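Local coordinates for Ctr9 protein (Myceliophthora thermophila, PDB 6AF0), which probably takes part in RNA polymerase II complex binding and in this part is a long, mostly helical array containing tetratricopeptide (TPR) repeats, at residues 265-270 / 310-315; 348-353 / 367-372; 526-531 / 554-559; 762-767 / 777-782; 855-860 / 888-893. One frame throughout, in Å; residues are numbered along the deposited sequence.

Contact 1 of 5, residues 265-270 / 310-315; sequences ANILLG and PLTCAT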
# COMPACT_ATOMS: atom_id res chain seq x y z
N ALA A 265 35.70 3.19 -26.12
CA ALA A 265 35.99 4.21 -25.10
C ALA A 265 34.98 5.35 -25.14
O ALA A 265 34.60 5.89 -24.10
CB ALA A 265 37.40 4.77 -25.27
N ASN A 266 34.58 5.74 -26.34
CA ASN A 266 33.57 6.78 -26.47
C ASN A 266 32.25 6.40 -25.75
O ASN A 266 31.73 7.17 -24.94
CB ASN A 266 33.33 7.09 -27.95
CG ASN A 266 34.46 7.90 -28.59
OD1 ASN A 266 35.12 7.43 -29.52
ND2 ASN A 266 34.66 9.13 -28.12
N ILE A 267 31.73 5.22 -26.04
CA ILE A 267 30.50 4.77 -25.42
C ILE A 267 30.62 4.78 -23.91
O ILE A 267 29.77 5.35 -23.21
CB ILE A 267 30.11 3.34 -25.87
CG1 ILE A 267 29.83 3.30 -27.35
CG2 ILE A 267 28.81 2.91 -25.21
CD1 ILE A 267 28.77 4.30 -27.78
N LEU A 268 31.69 4.17 -23.44
CA LEU A 268 31.89 3.99 -22.02
C LEU A 268 31.92 5.35 -21.30
O LEU A 268 31.36 5.48 -20.22
CB LEU A 268 33.18 3.21 -21.79
CG LEU A 268 33.16 1.77 -22.29
CD1 LEU A 268 34.52 1.10 -22.12
CD2 LEU A 268 32.11 1.01 -21.52
N LEU A 269 32.53 6.35 -21.93
CA LEU A 269 32.58 7.70 -21.40
C LEU A 269 31.20 8.34 -21.41
O LEU A 269 30.79 8.91 -20.40
CB LEU A 269 33.55 8.55 -22.19
CG LEU A 269 34.10 9.82 -21.53
CD1 LEU A 269 34.69 9.58 -20.15
CD2 LEU A 269 35.19 10.33 -22.46
N GLY A 270 30.49 8.24 -22.52
CA GLY A 270 29.06 8.59 -22.54
C GLY A 270 28.24 7.91 -21.44
O GLY A 270 27.29 8.49 -20.90
N PRO A 310 26.57 -2.85 -30.77
CA PRO A 310 25.37 -3.07 -29.95
C PRO A 310 25.14 -2.08 -28.81
O PRO A 310 24.11 -1.42 -28.76
CB PRO A 310 25.57 -4.49 -29.42
CG PRO A 310 26.38 -5.17 -30.48
CD PRO A 310 27.30 -4.10 -31.00
N LEU A 311 26.10 -1.97 -27.91
CA LEU A 311 25.96 -1.06 -26.77
C LEU A 311 25.63 0.35 -27.24
O LEU A 311 24.75 0.99 -26.71
CB LEU A 311 27.25 -1.02 -25.94
CG LEU A 311 27.20 -0.43 -24.54
CD1 LEU A 311 26.28 -1.26 -23.65
CD2 LEU A 311 28.61 -0.37 -23.96
N THR A 312 26.35 0.83 -28.23
CA THR A 312 26.07 2.14 -28.78
C THR A 312 24.63 2.20 -29.26
O THR A 312 23.88 3.12 -28.93
CB THR A 312 27.02 2.42 -29.94
OG1 THR A 312 28.36 2.16 -29.50
CG2 THR A 312 26.87 3.88 -30.45
N CYS A 313 24.27 1.19 -30.05
CA CYS A 313 22.94 1.10 -30.63
C CYS A 313 21.85 1.21 -29.55
O CYS A 313 20.96 2.03 -29.62
CB CYS A 313 22.81 -0.17 -31.46
SG CYS A 313 23.77 -0.12 -33.01
N ALA A 314 21.98 0.40 -28.51
CA ALA A 314 21.02 0.45 -27.42
C ALA A 314 20.98 1.83 -26.74
O ALA A 314 19.91 2.39 -26.55
CB ALA A 314 21.34 -0.65 -26.41
N THR A 315 22.15 2.37 -26.41
CA THR A 315 22.26 3.65 -25.72
C THR A 315 21.63 4.78 -26.52
O THR A 315 20.91 5.59 -25.96
CB THR A 315 23.74 3.98 -25.40
OG1 THR A 315 24.36 2.82 -24.86
CG2 THR A 315 23.86 5.09 -24.38

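Contact 2 of 5, residues 348-353 / 367-372; sequences DGWYLL and SDYYRR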
# COMPACT_ATOMS: atom_id res chain seq x y z
N ASP A 348 18.00 -4.91 -22.63
CA ASP A 348 17.84 -3.44 -22.69
C ASP A 348 17.19 -3.05 -23.99
O ASP A 348 16.31 -2.18 -24.03
CB ASP A 348 19.19 -2.74 -22.56
CG ASP A 348 19.73 -2.75 -21.15
OD1 ASP A 348 19.10 -3.31 -20.24
OD2 ASP A 348 20.82 -2.18 -20.93
N GLY A 349 17.59 -3.72 -25.06
CA GLY A 349 16.96 -3.51 -26.36
C GLY A 349 15.49 -3.87 -26.37
O GLY A 349 14.68 -3.10 -26.89
N TRP A 350 15.14 -5.02 -25.79
CA TRP A 350 13.74 -5.46 -25.76
C TRP A 350 12.96 -4.47 -24.92
O TRP A 350 11.85 -4.08 -25.26
CB TRP A 350 13.56 -6.90 -25.23
CG TRP A 350 13.98 -7.99 -26.19
CD1 TRP A 350 14.92 -8.95 -25.96
CD2 TRP A 350 13.50 -8.22 -27.52
NE1 TRP A 350 15.06 -9.77 -27.06
CE2 TRP A 350 14.21 -9.34 -28.03
CE3 TRP A 350 12.55 -7.59 -28.33
CZ2 TRP A 350 13.98 -9.85 -29.33
CZ3 TRP A 350 12.33 -8.09 -29.65
CH2 TRP A 350 13.05 -9.22 -30.12
N TYR A 351 13.57 -4.03 -23.83
CA TYR A 351 12.91 -3.09 -22.96
C TYR A 351 12.62 -1.79 -23.69
O TYR A 351 11.53 -1.26 -23.58
CB TYR A 351 13.74 -2.84 -21.71
CG TYR A 351 13.07 -1.87 -20.79
CD1 TYR A 351 11.91 -2.23 -20.11
CD2 TYR A 351 13.55 -0.58 -20.62
CE1 TYR A 351 11.28 -1.34 -19.26
CE2 TYR A 351 12.93 0.31 -19.76
CZ TYR A 351 11.79 -0.08 -19.09
OH TYR A 351 11.12 0.77 -18.25
N LEU A 352 13.57 -1.28 -24.46
CA LEU A 352 13.33 -0.05 -25.24
C LEU A 352 12.20 -0.20 -26.25
O LEU A 352 11.34 0.67 -26.35
CB LEU A 352 14.59 0.40 -25.96
CG LEU A 352 15.76 0.81 -25.05
CD1 LEU A 352 17.02 1.04 -25.86
CD2 LEU A 352 15.42 2.04 -24.23
N LEU A 353 12.20 -1.29 -26.99
CA LEU A 353 11.11 -1.60 -27.91
C LEU A 353 9.79 -1.74 -27.17
O LEU A 353 8.77 -1.24 -27.61
CB LEU A 353 11.41 -2.88 -28.70
CG LEU A 353 12.60 -2.90 -29.66
CD1 LEU A 353 12.59 -4.14 -30.54
CD2 LEU A 353 12.59 -1.66 -30.53
N SER A 367 3.85 -6.44 -24.75
CA SER A 367 3.88 -7.34 -23.60
C SER A 367 4.86 -8.49 -23.85
O SER A 367 5.57 -8.93 -22.92
CB SER A 367 2.47 -7.85 -23.32
OG SER A 367 1.78 -8.12 -24.54
N ASP A 368 4.88 -8.97 -25.09
CA ASP A 368 5.82 -10.00 -25.52
C ASP A 368 7.23 -9.47 -25.37
O ASP A 368 8.06 -10.11 -24.73
CB ASP A 368 5.54 -10.43 -26.96
CG ASP A 368 6.33 -11.65 -27.37
OD1 ASP A 368 5.73 -12.65 -27.84
OD2 ASP A 368 7.55 -11.63 -27.19
N TYR A 369 7.48 -8.29 -25.93
CA TYR A 369 8.75 -7.54 -25.76
C TYR A 369 9.16 -7.38 -24.30
O TYR A 369 10.26 -7.75 -23.91
CB TYR A 369 8.63 -6.16 -26.40
CG TYR A 369 8.65 -6.15 -27.91
CD1 TYR A 369 8.67 -7.33 -28.66
CD2 TYR A 369 8.62 -4.96 -28.60
CE1 TYR A 369 8.68 -7.30 -30.04
CE2 TYR A 369 8.63 -4.93 -29.98
CZ TYR A 369 8.67 -6.09 -30.70
OH TYR A 369 8.67 -6.04 -32.07
N TYR A 370 8.29 -6.82 -23.47
CA TYR A 370 8.60 -6.80 -22.04
C TYR A 370 9.02 -8.19 -21.53
O TYR A 370 9.97 -8.32 -20.76
CB TYR A 370 7.40 -6.32 -21.22
CG TYR A 370 7.27 -4.82 -21.11
CD1 TYR A 370 8.25 -4.07 -20.52
CD2 TYR A 370 6.14 -4.17 -21.56
CE1 TYR A 370 8.14 -2.71 -20.43
CE2 TYR A 370 6.02 -2.80 -21.46
CZ TYR A 370 7.02 -2.08 -20.90
OH TYR A 370 6.91 -0.73 -20.77
N ARG A 371 8.27 -9.22 -21.93
CA ARG A 371 8.54 -10.59 -21.49
C ARG A 371 9.95 -11.04 -21.93
O ARG A 371 10.71 -11.61 -21.15
CB ARG A 371 7.44 -11.53 -22.00
CG ARG A 371 7.89 -12.95 -22.25
CD ARG A 371 6.91 -13.74 -23.09
NE ARG A 371 7.60 -14.85 -23.74
CZ ARG A 371 8.12 -15.91 -23.12
NH1 ARG A 371 8.06 -16.04 -21.79
NH2 ARG A 371 8.72 -16.87 -23.82
N ARG A 372 10.29 -10.75 -23.18
CA ARG A 372 11.60 -11.12 -23.74
C ARG A 372 12.74 -10.39 -23.04
O ARG A 372 13.83 -10.92 -22.88
CB ARG A 372 11.63 -10.84 -25.25
CG ARG A 372 10.75 -11.82 -26.00
CD ARG A 372 10.75 -11.61 -27.50
NE ARG A 372 9.77 -12.48 -28.16
CZ ARG A 372 9.41 -12.40 -29.44
NH1 ARG A 372 9.97 -11.49 -30.24
NH2 ARG A 372 8.50 -13.24 -29.92

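Contact 3 of 5, residues 526-531 / 554-559; sequences RKLLPP and FQAALD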
# COMPACT_ATOMS: atom_id res chain seq x y z
N ARG A 526 -8.89 31.52 4.37
CA ARG A 526 -10.02 31.43 3.48
C ARG A 526 -9.64 30.39 2.44
O ARG A 526 -8.66 30.56 1.72
CB ARG A 526 -10.25 32.78 2.82
CG ARG A 526 -11.68 33.01 2.40
CD ARG A 526 -12.02 32.46 1.02
NE ARG A 526 -13.24 33.11 0.52
CZ ARG A 526 -14.44 33.07 1.12
NH1 ARG A 526 -14.62 32.39 2.25
NH2 ARG A 526 -15.47 33.71 0.59
N LYS A 527 -10.42 29.32 2.37
CA LYS A 527 -10.05 28.16 1.54
C LYS A 527 -11.21 27.73 0.71
O LYS A 527 -12.17 27.14 1.21
CB LYS A 527 -9.59 26.96 2.38
CG LYS A 527 -9.89 27.01 3.87
CD LYS A 527 -11.32 26.65 4.28
CE LYS A 527 -11.41 26.62 5.81
NZ LYS A 527 -10.20 26.05 6.50
N LEU A 528 -11.11 28.00 -0.58
CA LEU A 528 -12.08 27.51 -1.50
C LEU A 528 -11.29 26.59 -2.45
O LEU A 528 -10.82 27.02 -3.52
CB LEU A 528 -12.81 28.69 -2.16
CG LEU A 528 -13.23 29.86 -1.25
CD1 LEU A 528 -14.28 30.72 -1.93
CD2 LEU A 528 -13.76 29.42 0.10
N LEU A 529 -11.12 25.34 -2.00
CA LEU A 529 -10.57 24.23 -2.80
C LEU A 529 -11.78 23.46 -3.35
O LEU A 529 -12.92 23.88 -3.14
CB LEU A 529 -9.73 23.31 -1.91
CG LEU A 529 -8.52 23.83 -1.15
CD1 LEU A 529 -8.52 25.34 -1.09
CD2 LEU A 529 -8.48 23.25 0.26
N PRO A 530 -11.57 22.32 -4.04
CA PRO A 530 -12.77 21.65 -4.54
C PRO A 530 -13.75 21.25 -3.41
O PRO A 530 -13.31 20.84 -2.32
CB PRO A 530 -12.23 20.42 -5.29
CG PRO A 530 -10.79 20.70 -5.55
CD PRO A 530 -10.34 21.63 -4.46
N PRO A 531 -15.06 21.40 -3.66
CA PRO A 531 -16.14 21.20 -2.68
C PRO A 531 -16.16 19.83 -1.98
O PRO A 531 -16.43 19.74 -0.79
CB PRO A 531 -17.40 21.36 -3.52
CG PRO A 531 -17.00 22.23 -4.64
CD PRO A 531 -15.60 21.81 -4.97
N PHE A 554 -18.35 23.21 5.61
CA PHE A 554 -19.51 23.12 4.72
C PHE A 554 -19.79 24.44 4.01
O PHE A 554 -20.09 24.43 2.81
CB PHE A 554 -20.76 22.69 5.47
CG PHE A 554 -20.68 21.31 6.02
CD1 PHE A 554 -20.34 20.25 5.20
CD2 PHE A 554 -20.95 21.06 7.37
CE1 PHE A 554 -20.24 18.97 5.70
CE2 PHE A 554 -20.86 19.78 7.88
CZ PHE A 554 -20.51 18.73 7.04
N GLN A 555 -19.74 25.55 4.75
CA GLN A 555 -20.02 26.85 4.18
C GLN A 555 -18.99 27.13 3.12
O GLN A 555 -19.33 27.59 2.03
CB GLN A 555 -19.99 27.94 5.24
CG GLN A 555 -20.34 29.33 4.69
CD GLN A 555 -21.69 29.35 3.99
OE1 GLN A 555 -21.78 29.62 2.78
NE2 GLN A 555 -22.75 29.06 4.75
N ALA A 556 -17.74 26.82 3.44
CA ALA A 556 -16.62 27.00 2.52
C ALA A 556 -16.80 26.19 1.24
O ALA A 556 -16.45 26.63 0.14
CB ALA A 556 -15.31 26.63 3.19
N ALA A 557 -17.36 24.99 1.39
CA ALA A 557 -17.69 24.12 0.26
C ALA A 557 -18.74 24.72 -0.66
O ALA A 557 -18.62 24.67 -1.89
CB ALA A 557 -18.18 22.78 0.76
N LEU A 558 -19.79 25.26 -0.05
CA LEU A 558 -20.84 25.96 -0.77
C LEU A 558 -20.27 27.13 -1.55
O LEU A 558 -20.52 27.27 -2.75
CB LEU A 558 -21.92 26.45 0.19
CG LEU A 558 -22.86 25.37 0.75
CD1 LEU A 558 -23.80 25.96 1.78
CD2 LEU A 558 -23.65 24.72 -0.37
N ASP A 559 -19.50 27.98 -0.88
CA ASP A 559 -18.91 29.12 -1.56
C ASP A 559 -18.13 28.62 -2.76
O ASP A 559 -18.33 29.07 -3.89
CB ASP A 559 -18.02 29.89 -0.60
CG ASP A 559 -18.80 30.53 0.52
OD1 ASP A 559 -20.00 30.85 0.31
OD2 ASP A 559 -18.22 30.70 1.61

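Contact 4 of 5, residues 762-767 / 777-782; sequences IFIKVR and VNMGHI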
# COMPACT_ATOMS: atom_id res chain seq x y z
N ILE A 762 -21.62 -7.47 30.13
CA ILE A 762 -22.26 -6.81 28.99
C ILE A 762 -22.40 -5.34 29.31
O ILE A 762 -21.89 -4.48 28.59
CB ILE A 762 -23.66 -7.39 28.68
CG1 ILE A 762 -23.55 -8.79 28.05
CG2 ILE A 762 -24.40 -6.48 27.72
CD1 ILE A 762 -23.86 -9.94 28.99
N PHE A 763 -23.06 -5.07 30.43
CA PHE A 763 -23.25 -3.71 30.92
C PHE A 763 -21.97 -2.88 30.97
O PHE A 763 -22.03 -1.70 30.67
CB PHE A 763 -23.94 -3.68 32.29
CG PHE A 763 -25.43 -3.88 32.21
CD1 PHE A 763 -26.19 -3.13 31.34
CD2 PHE A 763 -26.07 -4.81 33.02
CE1 PHE A 763 -27.56 -3.32 31.25
CE2 PHE A 763 -27.44 -5.01 32.94
CZ PHE A 763 -28.18 -4.26 32.05
N ILE A 764 -20.82 -3.45 31.34
CA ILE A 764 -19.62 -2.62 31.56
C ILE A 764 -19.06 -2.08 30.27
O ILE A 764 -18.56 -0.94 30.22
CB ILE A 764 -18.44 -3.36 32.22
CG1 ILE A 764 -18.86 -4.04 33.52
CG2 ILE A 764 -17.30 -2.38 32.53
CD1 ILE A 764 -18.24 -5.42 33.67
N LYS A 765 -19.09 -2.92 29.24
CA LYS A 765 -18.52 -2.54 27.97
C LYS A 765 -19.53 -1.93 27.01
O LYS A 765 -19.15 -1.20 26.11
CB LYS A 765 -17.71 -3.68 27.35
CG LYS A 765 -16.29 -3.79 27.93
CD LYS A 765 -15.64 -2.42 28.17
CE LYS A 765 -14.12 -2.44 28.21
NZ LYS A 765 -13.48 -2.80 26.91
N VAL A 766 -20.81 -2.18 27.23
CA VAL A 766 -21.83 -1.31 26.62
C VAL A 766 -21.76 0.10 27.23
O VAL A 766 -21.86 1.07 26.50
CB VAL A 766 -23.27 -1.87 26.68
CG1 VAL A 766 -23.70 -2.13 28.09
CG2 VAL A 766 -24.26 -0.90 26.09
N ARG A 767 -21.55 0.20 28.55
CA ARG A 767 -21.40 1.51 29.24
C ARG A 767 -20.33 2.43 28.65
O ARG A 767 -20.50 3.64 28.64
CB ARG A 767 -21.14 1.33 30.75
CG ARG A 767 -20.09 2.27 31.35
CD ARG A 767 -19.99 2.06 32.85
NE ARG A 767 -18.85 2.75 33.45
CZ ARG A 767 -18.51 2.65 34.73
NH1 ARG A 767 -19.21 1.89 35.57
NH2 ARG A 767 -17.45 3.33 35.18
N VAL A 777 -28.57 3.83 34.79
CA VAL A 777 -29.66 3.45 35.66
C VAL A 777 -29.64 1.94 35.81
O VAL A 777 -29.63 1.42 36.92
CB VAL A 777 -31.02 3.94 35.09
CG1 VAL A 777 -32.19 3.44 35.91
CG2 VAL A 777 -31.06 5.46 35.03
N ASN A 778 -29.62 1.25 34.68
CA ASN A 778 -29.60 -0.21 34.65
C ASN A 778 -28.39 -0.79 35.37
O ASN A 778 -28.46 -1.87 35.97
CB ASN A 778 -29.55 -0.69 33.20
CG ASN A 778 -30.79 -0.31 32.41
OD1 ASN A 778 -31.79 0.16 32.95
ND2 ASN A 778 -30.73 -0.55 31.12
N MET A 779 -27.27 -0.08 35.28
CA MET A 779 -26.06 -0.44 36.01
C MET A 779 -26.27 -0.30 37.51
O MET A 779 -26.05 -1.26 38.26
CB MET A 779 -24.90 0.45 35.58
CG MET A 779 -24.17 -0.05 34.35
SD MET A 779 -22.46 0.50 34.40
CE MET A 779 -21.64 -0.94 33.77
N GLY A 780 -26.70 0.88 37.94
CA GLY A 780 -27.09 1.11 39.33
C GLY A 780 -28.03 0.04 39.89
O GLY A 780 -27.91 -0.35 41.03
N HIS A 781 -28.95 -0.44 39.06
CA HIS A 781 -29.87 -1.53 39.45
C HIS A 781 -29.15 -2.85 39.75
O HIS A 781 -29.47 -3.53 40.72
CB HIS A 781 -30.89 -1.79 38.36
CG HIS A 781 -31.81 -0.64 38.10
ND1 HIS A 781 -31.85 0.47 38.91
CD2 HIS A 781 -32.76 -0.45 37.15
CE1 HIS A 781 -32.77 1.31 38.46
NE2 HIS A 781 -33.34 0.77 37.40
N ILE A 782 -28.22 -3.21 38.88
CA ILE A 782 -27.41 -4.41 39.10
C ILE A 782 -26.55 -4.26 40.36
O ILE A 782 -26.52 -5.14 41.19
CB ILE A 782 -26.53 -4.73 37.87
CG1 ILE A 782 -27.39 -4.99 36.63
CG2 ILE A 782 -25.64 -5.94 38.13
CD1 ILE A 782 -28.42 -6.10 36.77

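Contact 5 of 5, residues 855-860 / 888-893; sequences NVAFVQ and EEAIKI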
# COMPACT_ATOMS: atom_id res chain seq x y z
N ASN A 855 -41.56 7.40 51.87
CA ASN A 855 -40.13 7.17 51.95
C ASN A 855 -39.39 8.12 52.89
O ASN A 855 -38.57 7.66 53.65
CB ASN A 855 -39.48 7.20 50.57
CG ASN A 855 -39.89 6.04 49.72
OD1 ASN A 855 -40.69 5.21 50.15
ND2 ASN A 855 -39.36 5.99 48.51
N VAL A 856 -39.66 9.42 52.82
CA VAL A 856 -38.95 10.35 53.72
C VAL A 856 -39.29 9.95 55.14
O VAL A 856 -38.44 9.94 56.00
CB VAL A 856 -39.27 11.87 53.56
CG1 VAL A 856 -38.55 12.47 52.34
CG2 VAL A 856 -40.76 12.13 53.50
N ALA A 857 -40.54 9.57 55.34
CA ALA A 857 -41.01 9.16 56.65
C ALA A 857 -40.28 7.91 57.15
O ALA A 857 -39.63 7.95 58.22
CB ALA A 857 -42.50 8.90 56.59
N PHE A 858 -40.38 6.81 56.39
CA PHE A 858 -39.66 5.55 56.67
C PHE A 858 -38.20 5.83 57.02
O PHE A 858 -37.73 5.51 58.11
CB PHE A 858 -39.73 4.63 55.44
CG PHE A 858 -39.23 3.24 55.69
CD1 PHE A 858 -40.08 2.25 56.18
CD2 PHE A 858 -37.92 2.91 55.43
CE1 PHE A 858 -39.61 0.96 56.41
CE2 PHE A 858 -37.44 1.63 55.67
CZ PHE A 858 -38.29 0.65 56.16
N VAL A 859 -37.48 6.48 56.13
CA VAL A 859 -36.08 6.76 56.40
C VAL A 859 -35.92 7.48 57.75
O VAL A 859 -35.01 7.18 58.50
CB VAL A 859 -35.41 7.56 55.26
CG1 VAL A 859 -33.97 7.92 55.64
CG2 VAL A 859 -35.42 6.76 53.96
N GLN A 860 -36.80 8.43 58.06
CA GLN A 860 -36.66 9.21 59.31
C GLN A 860 -36.82 8.31 60.51
O GLN A 860 -36.11 8.45 61.51
CB GLN A 860 -37.67 10.36 59.38
CG GLN A 860 -37.29 11.53 58.48
CD GLN A 860 -38.39 12.58 58.38
OE1 GLN A 860 -39.59 12.25 58.36
NE2 GLN A 860 -37.98 13.83 58.31
N GLU A 888 -40.72 13.62 64.29
CA GLU A 888 -41.99 14.32 64.39
C GLU A 888 -42.54 14.46 62.99
O GLU A 888 -43.68 14.11 62.72
CB GLU A 888 -41.86 15.67 65.09
CG GLU A 888 -41.66 15.60 66.61
CD GLU A 888 -42.49 14.52 67.33
OE1 GLU A 888 -43.74 14.51 67.24
OE2 GLU A 888 -41.87 13.67 68.03
N GLU A 889 -41.69 14.94 62.10
CA GLU A 889 -42.09 15.16 60.72
C GLU A 889 -42.76 13.89 60.24
O GLU A 889 -43.89 13.93 59.78
CB GLU A 889 -40.87 15.53 59.86
CG GLU A 889 -41.16 16.22 58.52
CD GLU A 889 -39.93 16.94 57.95
OE1 GLU A 889 -39.02 17.35 58.73
OE2 GLU A 889 -39.86 17.09 56.71
N ALA A 890 -42.06 12.76 60.44
CA ALA A 890 -42.50 11.44 59.99
C ALA A 890 -43.88 11.09 60.50
O ALA A 890 -44.75 10.73 59.72
CB ALA A 890 -41.52 10.39 60.44
N ILE A 891 -44.09 11.22 61.80
CA ILE A 891 -45.42 10.92 62.38
C ILE A 891 -46.52 11.70 61.64
O ILE A 891 -47.57 11.14 61.33
CB ILE A 891 -45.51 11.15 63.92
CG1 ILE A 891 -45.33 12.62 64.29
CG2 ILE A 891 -44.48 10.31 64.68
CD1 ILE A 891 -46.63 13.36 64.59
N LYS A 892 -46.25 12.97 61.31
CA LYS A 892 -47.21 13.82 60.60
C LYS A 892 -47.56 13.24 59.25
O LYS A 892 -48.73 13.07 58.92
CB LYS A 892 -46.65 15.23 60.38
CG LYS A 892 -46.50 16.03 61.66
CD LYS A 892 -45.82 17.36 61.40
CE LYS A 892 -45.74 18.20 62.66
NZ LYS A 892 -45.18 19.54 62.34
N ILE A 893 -46.52 12.93 58.49
CA ILE A 893 -46.66 12.43 57.12
C ILE A 893 -47.42 11.12 57.11
O ILE A 893 -48.37 10.95 56.36
CB ILE A 893 -45.32 12.20 56.41
CG1 ILE A 893 -44.35 13.38 56.62
CG2 ILE A 893 -45.57 12.01 54.93
CD1 ILE A 893 -43.03 13.26 55.88

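Contact 1 of 5, residues 265-270 / 310-315
Leu311 O, on the helix that meets Ile267, is gripped by two donors of its own helix: Thr315 N at 3.0 Å and Thr315 OG1 at 2.6 Å. They reach it from opposite faces of the carbonyl plane, the hydroxyl standing 38° out of that plane, so the Thr315 side chain is folded back onto its helix. Across the contact the work is apolar. Ile267 CG2 lies 3.5 Å from Leu311 CD2, the two side chains sliding past each other in opposite directions, and Leu268 CD2 approaches the same Leu311 CD2 at 4.5 Å. Ile267 CG2 is anti to the backbone N, which turns this branch to Leu311. An alanine in place of Ile267 would probably leave Leu311 CD2 without its nearest apolar mate and open a gap between the helices. Helices 263-279 and 310-322 alternate in an alpha-helical solenoid, consistent with the protein's TPR character; the axes of 265-270 and 310-315 pass 10.0 Å apart at 37°. Helix 285-305, between them in sequence, also touches both: Ser302 packs on Ile267, and its OG is hydrogen-bonded to Thr312 OG1. Apolar side chains of another protein's chain pack on Leu268 and Leu311.

Contact 2 of 5, residues 348-353 / 367-372
The indole of Trp350 carries Arg372 CB over one face, 3.8 Å from the centroid of the five-membered ring and almost straight above it. The Tyr369 ring meets the same indole obliquely, its plane turned by 44°, with Trp350 CZ3 3.8 Å from Tyr369 CE1. Of the Tyr369 ring, one face lies under Trp350 CE3, and Leu353 O sits at its edge, in plane. Leu353 CB comes obliquely to the same ring, 3.5 Å from Tyr369 CD2. A second aromatic pair lies beside the first: Tyr351 CE1 is at the edge of the Tyr370 ring, 3.6 Å from Tyr370 CE1. From CG to NE the Arg372 chain is extended (CD anti to CA, chi2 -179°) and carries the guanidinium past the indole, with Trp350 CH2 at its edge. Arg372 CZ is 5.4 Å from the centroid of the six-membered ring of Trp350, at most a weak cation-pi attraction. A salt bridge from Arg372 NE to Asp368 OD2, 2.6 Å, holds the group on its own helix. Tyr351 OH is hydrogen-bonded to Arg355 NE and Tyr370 OH to His358 ND1. Helices 343-360 and 363-376 form an antiparallel hairpin like those of TPR proteins, segments 348-353 and 367-372 running at 160°. Helix 326-338 packs against Trp350 and Leu353, and helix 385-396 against Tyr351 and Tyr370.

Contact 3 of 5, residues 526-531 / 554-559
The connection that leads into a TPR hairpin runs here along the hairpin's second helix, 547-566, before turning into the first, 531-543, with Pro530 at the N-cap position. Ala556 and Ala557 present only methyl groups to the connection: the CA atoms of Pro531 and Ala557 are 4.4 Å apart, and Ala557 CB lies 3.8 Å from Pro531 O. Further back, Ala556 CB meets Lys527 O at 3.7 Å. Leu528 spreads its two methyls over the helix, CD2 lying 3.9 Å from Ala556 O and CD1 4.1 Å from Asp559 CB. The same CD1 covers one face of the Arg526 guanidinium near its rim, 3.5 Å above the plane. Arg526 NH1 stays 4.0 Å from Asp559 OD2, too far for a salt bridge, although the opposite charges would probably attract. Leu529 O is hydrogen-bonded to Ser560 OG of helix 547-566, while the Leu529 side chain packs on helix 488-504. Away from the connection, Phe554 and Leu558 face helix 573-591.

Contact 4 of 5, residues 762-767 / 777-782
Met779 and Phe763 fill the interface between helices 756-770 and 773-785. The methionine lies across the other helix: its CE is 3.9 Å from Phe763 CB and 4.2 Å from Ile764 CG1, and its SD is 3.3 Å from Arg767 CD. The bend at chi3 (141°) turns CE toward the backbone there, 3.2 Å from Phe763 O. SD also lies at the edge of the Arg767 guanidinium, in its plane. The phenyl ring is held obliquely at two corners, CE1 3.8 Å from Asn778 CB and CE2 3.7 Å from Ile782 CG1. An alanine in place of Phe763 would probably open a gap between Asn778 and Ile782, though Met779 would still have CB to rest on. In the next shell, Gln743 of helix 739-752 touches both Phe763 and Asn778, Ser795 touches Met779, and Tyr756 and Leu760 back Ile782. Asn778 ND2 is hydrogen-bonded to the backbone of another protein's chain. Segments 762-767 and 777-782 run antiparallel at 152°, the later one in a predicted TPR. Their joint is made by dispersion rather than by directional bonds, with perhaps a mild attraction between the polarisable sulfur and the guanidinium charge.

Contact 5 of 5, residues 855-860 / 888-893
Ala857 and Ala890 face each other with CA atoms 4.3 Å apart and CB atoms 4.2 Å apart, and Ala857 CB also lies 4.3 Å from Ile893 CB. Beside them Val856 CG2 meets Ile893 CD1 at 3.5 Å, the two side chains crossing at about a right angle; that valine methyl is the one held between its backbone N and carbonyl carbon. With two alanines at the point of nearest approach, the short axes come within 8.5 Å, at 138°. Helices 850-869 and 877-899 thus form an antiparallel pair toward the C-terminal end of the helical-repeat array, joined by a short loop. Polar groups are near but not bonded across it. The Gln860 chain is extended beyond CG (CD anti to CA, chi2 171°), so that its amide reaches the other helix. There Gln860 OE1 lies 3.3 Å from Ala890 N at an angle too poor for a hydrogen bond, and Gln860 NE2 is 3.7 Å from Glu889 OE1, the amide and carboxylate planes being 81° apart. Contacts with other helices flank the pair: Ala839 and Lys840 of helix 829-845 touch Val856, Leu836 touches Gln860, and helix 907-934 packs on Ile891 through Ala917. Asn855 ND2 is hydrogen-bonded to the backbone of another protein's chain.

All five contacts lie in series along one helical array, and only contacts 1 and 2 touch, where Ala314 O meets Leu352 CD1. Contacts 4 and 5 follow at the other end, about 32 Å apart between centres, with contact 3 between the two groups. Contacts 2, 4 and 5 each join consecutive antiparallel helices; contact 1 joins alternate helices, and contact 3 sets a loop against a helix. Of the buried ones, contact 1 is aliphatic, contact 4 rests on phenyl and thioether, and contact 5 combines alanines, valine and isoleucine with the glutamine amide. Contacts 2 and 3 are partly buried: contact 2 relies on aromatic rings with an exposed arginine beside them, contact 3 on alanines and leucine with a distant charge pair at its margin.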